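Local atomic coordinates of peptidase, zinc-dependent (Methanocorpusculum labreanum, PDB entry 3LMC), a protein that probably hydrolyses peptide bonds as a zinc-dependent metallopeptidase of the M54 (archaemetzincin) family, and also binds a second metal ion. Residues C160-I166 against K181-C187; L5-R10 against I34-P40; R48-V54 against D98-A104. All coordinates share one frame. Residue numbers count along the deposited sequence, not the author numbering.

Interaction 1 of 3, residues C160-I166 against K181-C187; sequences CDNPGCI and KYFCGKC. With FE (Fe (III) ion), chain B.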
loop_
_atom_site.group_PDB
_atom_site.type_symbol
_atom_site.label_atom_id
_atom_site.label_comp_id
_atom_site.label_asym_id
_atom_site.label_seq_id
_atom_site.Cartn_x
_atom_site.Cartn_y
_atom_site.Cartn_z
ATOM N N CYS A 160 8.398 -13.561 -3.782
ATOM C CA CYS A 160 9.530 -14.308 -3.281
ATOM C C CYS A 160 9.055 -15.639 -2.698
ATOM O O CYS A 160 7.919 -15.742 -2.192
ATOM C CB CYS A 160 10.215 -13.466 -2.215
ATOM S SG CYS A 160 11.605 -14.235 -1.444
ATOM N N ASP A 161 9.923 -16.649 -2.773
ATOM C CA ASP A 161 9.631 -18.000 -2.280
ATOM C C ASP A 161 9.805 -18.178 -0.772
ATOM O O ASP A 161 9.251 -19.107 -0.180
ATOM C CB ASP A 161 10.516 -19.023 -2.989
ATOM C CG ASP A 161 9.950 -19.448 -4.310
ATOM O OD1 ASP A 161 8.725 -19.258 -4.509
ATOM O OD2 ASP A 161 10.724 -19.962 -5.145
ATOM N N ASN A 162 10.604 -17.302 -0.173
ATOM C CA ASN A 162 10.886 -17.324 1.258
ATOM C C ASN A 162 9.706 -16.748 2.050
ATOM O O ASN A 162 9.444 -15.549 1.992
ATOM C CB ASN A 162 12.168 -16.521 1.513
ATOM C CG ASN A 162 12.600 -16.551 2.956
ATOM O OD1 ASN A 162 11.817 -16.907 3.842
ATOM N ND2 ASN A 162 13.858 -16.177 3.208
ATOM N N PRO A 163 8.987 -17.612 2.791
ATOM C CA PRO A 163 7.734 -17.305 3.508
ATOM C C PRO A 163 7.907 -16.291 4.652
ATOM O O PRO A 163 6.909 -15.733 5.144
ATOM C CB PRO A 163 7.309 -18.668 4.086
ATOM C CG PRO A 163 8.115 -19.695 3.328
ATOM C CD PRO A 163 9.400 -19.015 2.972
ATOM N N GLY A 164 9.152 -16.085 5.082
ATOM C CA GLY A 164 9.464 -15.039 6.035
ATOM C C GLY A 164 9.787 -13.700 5.388
ATOM O O GLY A 164 9.904 -12.693 6.081
ATOM N N CYS A 165 9.935 -13.676 4.063
ATOM C CA CYS A 165 10.277 -12.430 3.375
ATOM C C CYS A 165 9.050 -11.582 3.062
ATOM O O CYS A 165 7.968 -12.112 2.795
ATOM C CB CYS A 165 11.066 -12.713 2.085
ATOM S SG CYS A 165 11.461 -11.198 1.155
ATOM N N ILE A 166 9.228 -10.265 3.085
ATOM C CA ILE A 166 8.135 -9.327 2.835
ATOM C C ILE A 166 7.480 -9.571 1.472
ATOM O O ILE A 166 6.273 -9.323 1.302
ATOM C CB ILE A 166 8.632 -7.871 2.875
ATOM C CG1 ILE A 166 8.947 -7.461 4.311
ATOM C CG2 ILE A 166 7.586 -6.931 2.278
ATOM C CD1 ILE A 166 7.831 -6.772 5.003
ATOM N N LYS A 181 9.273 -8.710 9.310
ATOM C CA LYS A 181 9.583 -7.385 8.801
ATOM C C LYS A 181 11.002 -7.460 8.263
ATOM O O LYS A 181 11.962 -7.078 8.938
ATOM C CB LYS A 181 9.427 -6.319 9.898
ATOM C CG LYS A 181 7.951 -6.017 10.235
ATOM C CD LYS A 181 7.791 -5.216 11.505
ATOM C CE LYS A 181 6.336 -5.241 11.980
ATOM N NZ LYS A 181 6.183 -4.765 13.390
ATOM N N TYR A 182 11.114 -7.940 7.029
ATOM C CA TYR A 182 12.351 -8.541 6.544
ATOM C C TYR A 182 12.320 -8.677 5.024
ATOM O O TYR A 182 11.397 -9.263 4.466
ATOM C CB TYR A 182 12.475 -9.940 7.178
ATOM C CG TYR A 182 13.625 -10.805 6.713
ATOM C CD1 TYR A 182 14.934 -10.477 7.028
ATOM C CD2 TYR A 182 13.399 -11.983 6.002
ATOM C CE1 TYR A 182 15.994 -11.276 6.630
ATOM C CE2 TYR A 182 14.462 -12.796 5.589
ATOM C CZ TYR A 182 15.756 -12.431 5.910
ATOM O OH TYR A 182 16.825 -13.211 5.523
ATOM N N PHE A 183 13.320 -8.121 4.354
ATOM C CA PHE A 183 13.568 -8.460 2.961
ATOM C C PHE A 183 14.743 -9.422 2.935
ATOM O O PHE A 183 15.819 -9.083 3.432
ATOM C CB PHE A 183 13.938 -7.215 2.161
ATOM C CG PHE A 183 12.767 -6.345 1.806
ATOM C CD1 PHE A 183 11.980 -6.646 0.724
ATOM C CD2 PHE A 183 12.477 -5.210 2.542
ATOM C CE1 PHE A 183 10.920 -5.858 0.387
ATOM C CE2 PHE A 183 11.408 -4.414 2.205
ATOM C CZ PHE A 183 10.632 -4.736 1.120
ATOM N N CYS A 184 14.554 -10.613 2.366
ATOM C CA CYS A 184 15.646 -11.586 2.296
ATOM C C CYS A 184 16.810 -11.051 1.458
ATOM O O CYS A 184 16.736 -9.949 0.904
ATOM C CB CYS A 184 15.166 -12.923 1.734
ATOM S SG CYS A 184 14.875 -12.929 -0.048
ATOM N N GLY A 185 17.879 -11.833 1.365
ATOM C CA GLY A 185 19.084 -11.392 0.684
ATOM C C GLY A 185 18.843 -11.108 -0.787
ATOM O O GLY A 185 19.221 -10.050 -1.308
ATOM N N LYS A 186 18.217 -12.067 -1.460
ATOM C CA LYS A 186 17.865 -11.912 -2.863
ATOM C C LYS A 186 17.062 -10.620 -3.089
ATOM O O LYS A 186 17.343 -9.851 -4.011
ATOM C CB LYS A 186 17.064 -13.124 -3.335
ATOM C CG LYS A 186 16.686 -13.066 -4.807
ATOM C CD LYS A 186 15.757 -14.212 -5.196
ATOM C CE LYS A 186 14.485 -14.220 -4.366
ATOM N NZ LYS A 186 13.725 -12.952 -4.533
ATOM N N CYS A 187 16.064 -10.371 -2.246
ATOM C CA CYS A 187 15.209 -9.206 -2.456
ATOM C C CYS A 187 15.908 -7.886 -2.146
ATOM O O CYS A 187 15.737 -6.928 -2.896
ATOM C CB CYS A 187 13.899 -9.341 -1.700
ATOM S SG CYS A 187 12.835 -10.668 -2.302
HETATM FE FE FE B . 12.687 -12.298 -0.611
#
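This is a metal-centred contact: near the C-terminus, a loop and a loop-to-helix segment close round an iron(III) ion. Residues 160-166 follow the helix 136-154, and residues 181-187 run into the first turn of helix 185-191. The SG atoms of Cys160, Cys165, Cys184 and Cys187 each lie 2.4 Å from FE. The FeS4 ligand set recalls rubredoxin, but the CX4C and CX2C cysteines following the HExxH zinc helix are the archaemetzincin pattern; anionic, strongly donating thiolates stabilise the cationic iron. Backbone amides temper the sulfur charge: Cys184 N donates to Cys165 SG at 3.4 Å, Asn162 N to Cys160 SG at 3.5 Å, and Cys187 N to Cys184 SG at 3.6 Å, the last a capping bond, with Cys184 at the N-cap of helix 185-191. Asn162 OD1 accepts from Gly164 N (3.1 Å) in an Asx turn, within a type I turn that brings Cys165 back to the metal. Beyond the site, Ile166 N donates to Tyr182 O at 2.8 Å, and the branched Ile166 sets its CB over the face of the Phe183 ring, 4.1 Å from the centroid. Phe183 packs on helix 16-27, and Ile166 O accepts from ND1 of the zinc ligand His149.

Interaction 2 of 3, residues L5-R10 against I34-P40; sequences LFWDSR and IDDGIFP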
loop_
_atom_site.group_PDB
_atom_site.type_symbol
_atom_site.label_atom_id
_atom_site.label_comp_id
_atom_site.label_asym_id
_atom_site.label_seq_id
_atom_site.Cartn_x
_atom_site.Cartn_y
_atom_site.Cartn_z
ATOM N N LEU A 5 2.793 7.720 1.799
ATOM C CA LEU A 5 1.762 6.878 2.402
ATOM C C LEU A 5 0.497 7.724 2.465
ATOM O O LEU A 5 0.409 8.651 3.280
ATOM C CB LEU A 5 2.166 6.454 3.821
ATOM C CG LEU A 5 1.160 5.567 4.557
ATOM C CD1 LEU A 5 1.045 4.223 3.867
ATOM C CD2 LEU A 5 1.551 5.371 6.038
ATOM N N PHE A 6 -0.462 7.438 1.585
ATOM C CA PHE A 6 -1.732 8.129 1.632
ATOM C C PHE A 6 -2.683 7.350 2.534
ATOM O O PHE A 6 -3.331 6.383 2.097
ATOM C CB PHE A 6 -2.369 8.313 0.239
ATOM C CG PHE A 6 -3.596 9.209 0.261
ATOM C CD1 PHE A 6 -3.779 10.198 -0.691
ATOM C CD2 PHE A 6 -4.544 9.090 1.284
ATOM C CE1 PHE A 6 -4.896 11.034 -0.642
ATOM C CE2 PHE A 6 -5.657 9.920 1.343
ATOM C CZ PHE A 6 -5.833 10.893 0.383
ATOM N N TRP A 7 -2.786 7.812 3.776
ATOM C CA TRP A 7 -3.550 7.132 4.823
ATOM C C TRP A 7 -4.994 7.675 4.896
ATOM O O TRP A 7 -5.219 8.777 5.400
ATOM C CB TRP A 7 -2.834 7.320 6.170
ATOM C CG TRP A 7 -3.467 6.573 7.326
ATOM C CD1 TRP A 7 -4.532 6.973 8.085
ATOM C CD2 TRP A 7 -3.062 5.300 7.837
ATOM N NE1 TRP A 7 -4.813 6.020 9.042
ATOM C CE2 TRP A 7 -3.916 4.982 8.906
ATOM C CE3 TRP A 7 -2.056 4.392 7.486
ATOM C CZ2 TRP A 7 -3.799 3.794 9.633
ATOM C CZ3 TRP A 7 -1.942 3.204 8.214
ATOM C CH2 TRP A 7 -2.808 2.921 9.270
ATOM N N ASP A 8 -5.956 6.912 4.377
ATOM C CA ASP A 8 -7.366 7.304 4.429
ATOM C C ASP A 8 -7.784 7.437 5.894
ATOM O O ASP A 8 -7.726 6.469 6.651
ATOM C CB ASP A 8 -8.231 6.260 3.711
ATOM C CG ASP A 8 -9.679 6.691 3.562
ATOM O OD1 ASP A 8 -10.346 6.935 4.591
ATOM O OD2 ASP A 8 -10.172 6.758 2.410
ATOM N N SER A 9 -8.205 8.631 6.296
ATOM C CA SER A 9 -8.384 8.924 7.715
ATOM C C SER A 9 -9.526 8.135 8.358
ATOM O O SER A 9 -9.703 8.190 9.571
ATOM C CB SER A 9 -8.565 10.429 7.938
ATOM O OG SER A 9 -9.609 10.916 7.124
ATOM N N ARG A 10 -10.295 7.393 7.564
ATOM C CA ARG A 10 -11.294 6.503 8.157
ATOM C C ARG A 10 -10.620 5.298 8.809
ATOM O O ARG A 10 -11.236 4.595 9.589
ATOM C CB ARG A 10 -12.349 6.056 7.138
ATOM C CG ARG A 10 -13.262 7.196 6.624
ATOM C CD ARG A 10 -14.078 6.788 5.379
ATOM N NE ARG A 10 -13.255 6.599 4.174
ATOM C CZ ARG A 10 -13.741 6.190 3.002
ATOM N NH1 ARG A 10 -15.031 5.920 2.879
ATOM N NH2 ARG A 10 -12.947 6.034 1.958
ATOM N N ILE A 34 0.558 11.187 4.604
ATOM C CA ILE A 34 -0.628 12.024 4.416
ATOM C C ILE A 34 -1.796 11.321 5.096
ATOM O O ILE A 34 -2.208 10.254 4.645
ATOM C CB ILE A 34 -0.994 12.196 2.915
ATOM C CG1 ILE A 34 0.167 12.774 2.114
ATOM C CG2 ILE A 34 -2.228 13.083 2.759
ATOM C CD1 ILE A 34 0.005 12.572 0.591
ATOM N N ASP A 35 -2.336 11.885 6.177
ATOM C CA ASP A 35 -3.411 11.185 6.877
ATOM C C ASP A 35 -4.552 12.102 7.287
ATOM O O ASP A 35 -5.259 11.831 8.265
ATOM C CB ASP A 35 -2.880 10.413 8.085
ATOM C CG ASP A 35 -2.329 11.318 9.171
ATOM O OD1 ASP A 35 -2.452 12.557 9.055
ATOM O OD2 ASP A 35 -1.770 10.782 10.159
ATOM N N ASP A 36 -4.733 13.183 6.534
ATOM C CA ASP A 36 -5.780 14.148 6.837
ATOM C C ASP A 36 -6.771 14.243 5.688
ATOM O O ASP A 36 -6.983 15.322 5.144
ATOM C CB ASP A 36 -5.188 15.532 7.142
ATOM C CG ASP A 36 -4.423 16.128 5.963
ATOM O OD1 ASP A 36 -3.999 15.364 5.069
ATOM O OD2 ASP A 36 -4.245 17.368 5.938
ATOM N N GLY A 37 -7.370 13.119 5.309
ATOM C CA GLY A 37 -8.335 13.128 4.218
ATOM C C GLY A 37 -8.764 11.734 3.843
ATOM O O GLY A 37 -8.068 10.778 4.161
ATOM N N ILE A 38 -9.914 11.604 3.190
ATOM C CA ILE A 38 -10.329 10.304 2.676
ATOM C C ILE A 38 -10.058 10.203 1.173
ATOM O O ILE A 38 -9.931 11.220 0.487
ATOM C CB ILE A 38 -11.824 10.024 2.943
ATOM C CG1 ILE A 38 -12.702 11.003 2.162
ATOM C CG2 ILE A 38 -12.116 10.050 4.447
ATOM C CD1 ILE A 38 -14.021 10.399 1.703
ATOM N N PHE A 39 -9.945 8.978 0.663
ATOM C CA PHE A 39 -9.866 8.782 -0.782
ATOM C C PHE A 39 -11.088 7.993 -1.237
ATOM O O PHE A 39 -11.099 6.767 -1.172
ATOM C CB PHE A 39 -8.572 8.057 -1.184
ATOM C CG PHE A 39 -8.279 8.105 -2.671
ATOM C CD1 PHE A 39 -8.654 7.066 -3.506
ATOM C CD2 PHE A 39 -7.639 9.193 -3.226
ATOM C CE1 PHE A 39 -8.384 7.120 -4.881
ATOM C CE2 PHE A 39 -7.378 9.257 -4.582
ATOM C CZ PHE A 39 -7.752 8.220 -5.408
ATOM N N PRO A 40 -12.136 8.700 -1.685
ATOM C CA PRO A 40 -13.357 7.968 -2.022
ATOM C C PRO A 40 -13.039 6.958 -3.105
ATOM O O PRO A 40 -12.384 7.295 -4.091
ATOM C CB PRO A 40 -14.295 9.067 -2.531
ATOM C CG PRO A 40 -13.779 10.328 -1.870
ATOM C CD PRO A 40 -12.289 10.153 -1.877
HETATM O O HOH W 1 -9.639 4.933 0.363
#
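Phe6, Ile34 and Ile38 lose most surface where the parallel edge pair of the mixed five-stranded sheet, strands 3-7 and 31-34, runs out into loops. Phe6 and Ile34 form a parallel bridge: Ile34 N donates to Leu5 O at 2.9 Å and Trp7 N to Ile34 O at 2.7 Å. Their side chains share one face of the sheet, where bulky Phe6 meets Phe63 of helix 53-66. The edge of Phe39 meets the face of the Phe6 ring in a T-shaped pair, centroids 5.8 Å apart. Gly37 O accepts from Ser9 N at 3.0 Å, on an extended backbone (phi 173°) open to glycine. Ile38 is more exposed; its CD1 lies over one face of the Arg10 guanidinium, whose NE and NH2 bond to Asp8. The short carboxylate of Asp8 suits this crossroads: OD1 accepts from Arg10 N in an Asx turn, the Arg10 NH2 to Asp8 OD2 salt bridge spans 2.9 Å, and Phe39 N donates to that same Asp8 OD2 at 2.8 Å.

Interaction 3 of 3, residues R48-V54 against D98-A104; sequences RNQYDAV and DLYEPLA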
loop_
_atom_site.group_PDB
_atom_site.type_symbol
_atom_site.label_atom_id
_atom_site.label_comp_id
_atom_site.label_asym_id
_atom_site.label_seq_id
_atom_site.Cartn_x
_atom_site.Cartn_y
_atom_site.Cartn_z
ATOM N N ARG A 48 -20.859 -8.283 -5.130
ATOM C CA ARG A 48 -19.669 -8.672 -4.371
ATOM C C ARG A 48 -19.569 -7.935 -3.029
ATOM O O ARG A 48 -19.019 -8.462 -2.064
ATOM C CB ARG A 48 -18.403 -8.379 -5.182
ATOM C CG ARG A 48 -17.909 -9.474 -6.130
ATOM C CD ARG A 48 -16.552 -9.046 -6.686
ATOM N NE ARG A 48 -15.888 -10.037 -7.534
ATOM C CZ ARG A 48 -14.942 -10.876 -7.114
ATOM N NH1 ARG A 48 -14.555 -10.863 -5.843
ATOM N NH2 ARG A 48 -14.385 -11.736 -7.967
ATOM N N ASN A 49 -20.099 -6.714 -2.976
ATOM C CA ASN A 49 -19.883 -5.806 -1.839
ATOM C C ASN A 49 -18.403 -5.451 -1.623
ATOM O O ASN A 49 -17.933 -5.338 -0.482
ATOM C CB ASN A 49 -20.483 -6.361 -0.547
ATOM C CG ASN A 49 -20.620 -5.303 0.527
ATOM O OD1 ASN A 49 -20.598 -4.106 0.243
ATOM N ND2 ASN A 49 -20.771 -5.738 1.769
ATOM N N GLN A 50 -17.683 -5.264 -2.727
ATOM C CA GLN A 50 -16.247 -5.026 -2.685
ATOM C C GLN A 50 -15.886 -4.009 -3.754
ATOM O O GLN A 50 -16.674 -3.767 -4.682
ATOM C CB GLN A 50 -15.491 -6.311 -3.018
ATOM C CG GLN A 50 -15.812 -7.514 -2.160
ATOM C CD GLN A 50 -14.968 -8.694 -2.579
ATOM O OE1 GLN A 50 -15.136 -9.213 -3.677
ATOM N NE2 GLN A 50 -14.034 -9.106 -1.723
ATOM N N TYR A 51 -14.681 -3.452 -3.656
ATOM C CA TYR A 51 -14.215 -2.483 -4.651
ATOM C C TYR A 51 -13.124 -3.029 -5.574
ATOM O O TYR A 51 -12.183 -3.673 -5.115
ATOM C CB TYR A 51 -13.725 -1.209 -3.967
ATOM C CG TYR A 51 -14.771 -0.514 -3.125
ATOM C CD1 TYR A 51 -15.056 -0.957 -1.842
ATOM C CD2 TYR A 51 -15.473 0.587 -3.612
ATOM C CE1 TYR A 51 -15.994 -0.325 -1.064
ATOM C CE2 TYR A 51 -16.419 1.240 -2.826
ATOM C CZ TYR A 51 -16.673 0.775 -1.561
ATOM O OH TYR A 51 -17.612 1.395 -0.761
ATOM N N ASP A 52 -13.263 -2.756 -6.874
ATOM C CA ASP A 52 -12.273 -3.126 -7.890
ATOM C C ASP A 52 -10.986 -2.332 -7.693
ATOM O O ASP A 52 -10.931 -1.149 -8.020
ATOM C CB ASP A 52 -12.850 -2.814 -9.279
ATOM C CG ASP A 52 -11.982 -3.346 -10.432
ATOM O OD1 ASP A 52 -10.815 -3.763 -10.216
ATOM O OD2 ASP A 52 -12.491 -3.344 -11.575
ATOM N N ALA A 53 -9.945 -2.964 -7.177
ATOM C CA ALA A 53 -8.732 -2.218 -6.838
ATOM C C ALA A 53 -8.006 -1.671 -8.063
ATOM O O ALA A 53 -7.249 -0.693 -7.965
ATOM C CB ALA A 53 -7.801 -3.063 -6.001
ATOM N N VAL A 54 -8.221 -2.292 -9.220
ATOM C CA VAL A 54 -7.580 -1.804 -10.443
ATOM C C VAL A 54 -8.090 -0.404 -10.763
ATOM O O VAL A 54 -7.309 0.491 -11.052
ATOM C CB VAL A 54 -7.817 -2.737 -11.647
ATOM C CG1 VAL A 54 -7.200 -2.135 -12.901
ATOM C CG2 VAL A 54 -7.231 -4.132 -11.376
ATOM N N ASP A 98 -13.064 -3.035 1.324
ATOM C CA ASP A 98 -12.683 -4.408 0.980
ATOM C C ASP A 98 -12.374 -4.482 -0.526
ATOM O O ASP A 98 -13.155 -4.004 -1.359
ATOM C CB ASP A 98 -13.793 -5.401 1.334
ATOM C CG ASP A 98 -13.342 -6.857 1.214
ATOM O OD1 ASP A 98 -12.183 -7.175 1.586
ATOM O OD2 ASP A 98 -14.157 -7.686 0.753
ATOM N N LEU A 99 -11.238 -5.084 -0.871
ATOM C CA LEU A 99 -10.738 -5.030 -2.249
ATOM C C LEU A 99 -10.812 -6.376 -2.942
ATOM O O LEU A 99 -10.567 -7.422 -2.324
ATOM C CB LEU A 99 -9.284 -4.567 -2.267
ATOM C CG LEU A 99 -9.016 -3.190 -1.679
ATOM C CD1 LEU A 99 -7.534 -2.883 -1.772
ATOM C CD2 LEU A 99 -9.839 -2.149 -2.429
ATOM N N TYR A 100 -11.136 -6.341 -4.230
ATOM C CA TYR A 100 -10.933 -7.508 -5.083
ATOM C C TYR A 100 -10.216 -7.148 -6.400
ATOM O O TYR A 100 -10.030 -5.977 -6.724
ATOM C CB TYR A 100 -12.269 -8.199 -5.359
ATOM C CG TYR A 100 -13.102 -7.540 -6.432
ATOM C CD1 TYR A 100 -13.820 -6.378 -6.172
ATOM C CD2 TYR A 100 -13.194 -8.096 -7.703
ATOM C CE1 TYR A 100 -14.596 -5.780 -7.156
ATOM C CE2 TYR A 100 -13.971 -7.508 -8.692
ATOM C CZ TYR A 100 -14.667 -6.351 -8.412
ATOM O OH TYR A 100 -15.435 -5.764 -9.395
ATOM N N GLU A 101 -9.770 -8.162 -7.130
ATOM C CA GLU A 101 -9.403 -7.981 -8.533
ATOM C C GLU A 101 -10.058 -9.103 -9.329
ATOM O O GLU A 101 -10.446 -10.124 -8.758
ATOM C CB GLU A 101 -7.888 -7.940 -8.737
ATOM C CG GLU A 101 -7.123 -9.099 -8.114
ATOM C CD GLU A 101 -6.813 -10.209 -9.095
ATOM O OE1 GLU A 101 -5.969 -11.069 -8.762
ATOM O OE2 GLU A 101 -7.407 -10.223 -10.200
ATOM N N PRO A 102 -10.227 -8.905 -10.640
ATOM C CA PRO A 102 -11.012 -9.874 -11.420
ATOM C C PRO A 102 -10.715 -11.352 -11.104
ATOM O O PRO A 102 -11.658 -12.132 -10.960
ATOM C CB PRO A 102 -10.658 -9.517 -12.858
ATOM C CG PRO A 102 -10.459 -8.011 -12.799
ATOM C CD PRO A 102 -9.819 -7.739 -11.448
ATOM N N LEU A 103 -9.445 -11.720 -10.952
ATOM C CA LEU A 103 -9.080 -13.127 -10.747
ATOM C C LEU A 103 -9.196 -13.638 -9.305
ATOM O O LEU A 103 -8.912 -14.816 -9.039
ATOM C CB LEU A 103 -7.658 -13.378 -11.251
ATOM C CG LEU A 103 -7.474 -13.925 -12.672
ATOM C CD1 LEU A 103 -8.652 -13.573 -13.584
ATOM C CD2 LEU A 103 -6.155 -13.426 -13.242
ATOM N N ALA A 104 -9.609 -12.767 -8.384
ATOM C CA ALA A 104 -9.537 -13.084 -6.957
ATOM C C ALA A 104 -10.815 -12.755 -6.179
ATOM O O ALA A 104 -11.493 -11.768 -6.466
ATOM C CB ALA A 104 -8.339 -12.375 -6.326
#
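An arginine lies flat across a tyrosine here: Arg48 CD sits 3.5 Å from the centroid of the Tyr100 ring, only 6° off its normal, a CH-pi contact, with Arg48 NE also over the ring face, 3.3 Å from Tyr100 CD2. A long arginine can set its CD methylene over the ring and still reach polar atoms: Arg48 NH1 donates to Gln50 OE1 at 2.8 Å, and Arg48 NH1 and NH2 make weak bonds to Ala104 O, each 3.3 Å. The amide of Gln50 can donate as well as accept, and its NE2 gives a hydrogen bond to Asp98 OD2 at 2.9 Å; Asp98 OD1 is in a salt bridge with Arg124. Beneath the side chains runs a parallel pairing of strands 50-52 and 99-101, crossing at -48°. Tyr51 N donates to Asp98 O at 2.8 Å, Tyr100 N to Tyr51 O at 3.0 Å, and Ala53 N to Tyr100 O at 3.0 Å. Asp52, whose short carboxylate suits an N-cap, accepts from Val54 N at its OD1 (3.1 Å) and starts helix 53-66. Small Ala53 meets Leu99 and, from strand 106-112, Leu110, while strand 44-45 flanks strand 50-52 antiparallel, completing a three-stranded sheet.

Along the chain interactions 2, 3 and 1 are strung in series, each closing before the next opens. Interactions 2 and 3 are the closest pair, with centres about 20 Å apart and nearest atoms about 6 Å apart. They belong to different sheets, the five-stranded one and the small three-stranded one, yet helix 53-66 serves both: it begins in interaction 3 and packs against Phe6 and Phe39 of interaction 2. Interaction 1 lies about 29 Å from interaction 2, across the chain's centre, and about 26 Å from interaction 3, centre to centre. The side chains of Ile166 (interaction 1) and Glu101 (interaction 3) each lie about 9 Å from the zinc ion, beyond contact.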